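Local coordinates for bromodomain factor 2 protein (Trypanosoma cruzi, PDB 6NIM) that probably binds acetylated lysines, for example on histones, through its bromodomain, at the interface of chains A and B. Sequence-based numbering; all coordinates share one arbitrary frame. Chains: chain A/B, Bromodomain factor 2 protein.

The interface of chains A and B. Residues chain A 81, 84-85, 101, 121; chain B 116, 118-120.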
ATOM      1  N   ALA A  81      -5.264  -5.822  -1.302  1.00 17.78           N
ATOM      2  CA  ALA A  81      -4.173  -5.895  -2.310  1.00 18.59           C
ATOM      3  C   ALA A  81      -3.607  -7.318  -2.343  1.00 18.99           C
ATOM      4  O   ALA A  81      -3.356  -7.851  -3.435  1.00 18.15           O
ATOM      5  CB  ALA A  81      -3.099  -4.849  -1.994  1.00 17.99           C
ATOM      6  N   LEU A  84      -5.885  -9.474  -4.382  1.00 17.39           N
ATOM      7  CA  LEU A  84      -5.812  -9.092  -5.823  1.00 18.73           C
ATOM      8  C   LEU A  84      -4.506  -9.622  -6.434  1.00 19.60           C
ATOM      9  O   LEU A  84      -4.558 -10.120  -7.588  1.00 20.25           O
ATOM     10  CB  LEU A  84      -5.957  -7.578  -5.967  1.00 18.18           C
ATOM     11  CG  LEU A  84      -7.389  -7.102  -5.767  1.00 17.97           C
ATOM     12  CD1 LEU A  84      -7.444  -5.606  -5.610  1.00 17.95           C
ATOM     13  CD2 LEU A  84      -8.304  -7.611  -6.897  1.00 17.06           C
ATOM     14  N   GLU A  85      -3.399  -9.605  -5.686  1.00 20.28           N
ATOM     15  CA  GLU A  85      -2.105 -10.150  -6.189  1.00 23.63           C
ATOM     16  C   GLU A  85      -2.156 -11.680  -6.259  1.00 21.66           C
ATOM     17  O   GLU A  85      -1.663 -12.262  -7.245  1.00 21.53           O
ATOM     18  CB  GLU A  85      -0.917  -9.772  -5.295  1.00 27.24           C
ATOM     19  CG  GLU A  85      -0.619  -8.298  -5.203  1.00 34.30           C
ATOM     20  CD  GLU A  85       0.325  -7.935  -4.050  1.00 42.37           C
ATOM     21  OE1 GLU A  85       1.322  -8.675  -3.848  1.00 42.40           O
ATOM     22  OE2 GLU A  85       0.061  -6.928  -3.330  1.00 48.45           O
ATOM     23  N   ARG A 101     -11.981  -3.612  -2.929  1.00 14.98           N
ATOM     24  CA  ARG A 101     -11.152  -2.411  -3.224  1.00 15.93           C
ATOM     25  C   ARG A 101     -12.075  -1.226  -3.536  1.00 15.43           C
ATOM     26  O   ARG A 101     -11.799  -0.109  -3.115  1.00 16.86           O
ATOM     27  CB  ARG A 101     -10.187  -2.632  -4.383  1.00 15.19           C
ATOM     28  CG  ARG A 101      -9.292  -1.423  -4.598  1.00 17.27           C
ATOM     29  CD  ARG A 101      -8.216  -1.698  -5.620  1.00 18.28           C
ATOM     30  NE  ARG A 101      -7.345  -0.536  -5.635  1.00 18.76           N
ATOM     31  CZ  ARG A 101      -6.201  -0.447  -6.298  1.00 20.57           C
ATOM     32  NH1 ARG A 101      -5.775  -1.460  -7.037  1.00 20.04           N
ATOM     33  NH2 ARG A 101      -5.509   0.686  -6.240  1.00 21.22           N
ATOM     34  N   TYR A 121      -5.448   3.419  -1.130  1.00 20.10           N
ATOM     35  CA  TYR A 121      -5.417   2.311  -2.110  1.00 20.02           C
ATOM     36  C   TYR A 121      -6.754   2.249  -2.840  1.00 19.81           C
ATOM     37  O   TYR A 121      -7.815   2.333  -2.215  1.00 21.21           O
ATOM     38  CB  TYR A 121      -5.112   1.009  -1.387  1.00 19.42           C
ATOM     39  CG  TYR A 121      -5.068  -0.195  -2.273  1.00 18.45           C
ATOM     40  CD1 TYR A 121      -4.007  -0.409  -3.127  1.00 18.90           C
ATOM     41  CD2 TYR A 121      -6.066  -1.156  -2.203  1.00 19.09           C
ATOM     42  CE1 TYR A 121      -3.949  -1.541  -3.920  1.00 19.16           C
ATOM     43  CE2 TYR A 121      -6.002  -2.310  -2.959  1.00 18.32           C
ATOM     44  CZ  TYR A 121      -4.946  -2.502  -3.827  1.00 18.73           C
ATOM     45  OH  TYR A 121      -4.872  -3.623  -4.614  1.00 17.15           O
ATOM     46  OXT TYR A 121      -6.729   2.122  -4.071  1.00 18.81           O
TER
ATOM     47  N   ASP B 116       0.714  -5.715 -12.299  1.00 24.03           N
ATOM     48  CA  ASP B 116      -0.614  -6.315 -11.994  1.00 24.04           C
ATOM     49  C   ASP B 116      -1.586  -5.137 -11.923  1.00 24.70           C
ATOM     50  O   ASP B 116      -1.634  -4.473 -10.870  1.00 23.02           O
ATOM     51  CB  ASP B 116      -0.564  -7.150 -10.712  1.00 26.46           C
ATOM     52  CG  ASP B 116      -1.816  -7.978 -10.484  1.00 25.77           C
ATOM     53  OD1 ASP B 116      -2.904  -7.462 -10.814  1.00 26.78           O
ATOM     54  OD2 ASP B 116      -1.690  -9.094  -9.937  1.00 28.34           O
ATOM     55  N   ASP B 118      -4.873  -4.802 -11.764  1.00 21.75           N
ATOM     56  CA  ASP B 118      -5.972  -4.855 -10.759  1.00 20.42           C
ATOM     57  C   ASP B 118      -5.445  -4.615  -9.339  1.00 20.54           C
ATOM     58  O   ASP B 118      -6.142  -3.975  -8.548  1.00 19.41           O
ATOM     59  CB  ASP B 118      -6.679  -6.203 -10.821  1.00 19.40           C
ATOM     60  CG  ASP B 118      -7.674  -6.343 -11.959  1.00 20.67           C
ATOM     61  OD1 ASP B 118      -7.844  -5.353 -12.717  1.00 21.48           O
ATOM     62  OD2 ASP B 118      -8.320  -7.423 -12.043  1.00 20.46           O
ATOM     63  N   ALA B 119      -4.250  -5.099  -9.029  1.00 22.14           N
ATOM     64  CA  ALA B 119      -3.685  -5.141  -7.659  1.00 22.42           C
ATOM     65  C   ALA B 119      -2.915  -3.853  -7.337  1.00 21.55           C
ATOM     66  O   ALA B 119      -2.774  -3.526  -6.132  1.00 20.50           O
ATOM     67  CB  ALA B 119      -2.791  -6.343  -7.515  1.00 22.17           C
ATOM     68  N   ALA B 120      -2.400  -3.156  -8.350  1.00 20.59           N
ATOM     69  CA  ALA B 120      -1.389  -2.085  -8.134  1.00 20.90           C
ATOM     70  C   ALA B 120      -2.056  -0.889  -7.451  1.00 19.91           C
ATOM     71  O   ALA B 120      -3.216  -0.552  -7.749  1.00 17.36           O
ATOM     72  CB  ALA B 120      -0.734  -1.681  -9.429  1.00 22.55           C
TER
HETATM   73  O   HOH W   1      -3.178 -11.296  -9.712  1.00 23.23           O
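The C-terminal tail of chain B, B:Asp116 to B:Ala120, lies against two helices of the bromodomain bundle of chain A, 69-86 and 92-110, and against that chain's own C-terminal residue, A:Tyr121. Main-chain oxygens of the tail accept the direct hydrogen bonds from chain A. The extended side chain of A:Arg101, with CG anti to the backbone N (chi1 -176°), turns its guanidinium end-on to the carbonyl of B:Ala120: NH1 lies 2.8 Å and NH2 3.0 Å from B:Ala120 O. The acceptor lies nearly in the guanidinium plane, whereas both nitrogens approach from one face of the carbonyl, NH1 standing 45° out of its plane. NH1 also makes a weak bond to B:Asp118 O.

Within chain A, the side-on pair NE and NH2 of A:Arg101 grips one terminal carboxylate oxygen, A:Tyr121 OXT, at 3.1 and 2.9 Å respectively. The phenol ring of A:Tyr121 overlaps one guanidinium face near its rim, so bonds at the edge and ring contact on a face together limit rotation of the group. The positive guanidinium would offset the charge of the terminal carboxylate. At the far end of the ring, the hydroxyl OH of A:Tyr121 donates to B:Ala119 O over 2.6 Å. That oxygen lies in the ring plane, at its edge; the hydroxyl stands 40° out of the plane of the carbonyl.

The methyl CB of B:Ala119 touches CB of A:Leu84 and CG of A:Glu85, each at 3.7 Å, near the end of helix 69-86. Water 1 joins B:Asp116 OD2 to the backbone oxygens of A:Leu84 and A:Glu85. The other carboxylate oxygen, B:Asp116 OD1, receives the amide N of B:Ala119 at 3.3 Å from above its plane, a link that would steady the turn presenting the methyl. Repeated by two-fold symmetry, this reciprocal docking of tails joins the two copies in the deposited assembly; the coordinates alone do not establish a dimer in solution.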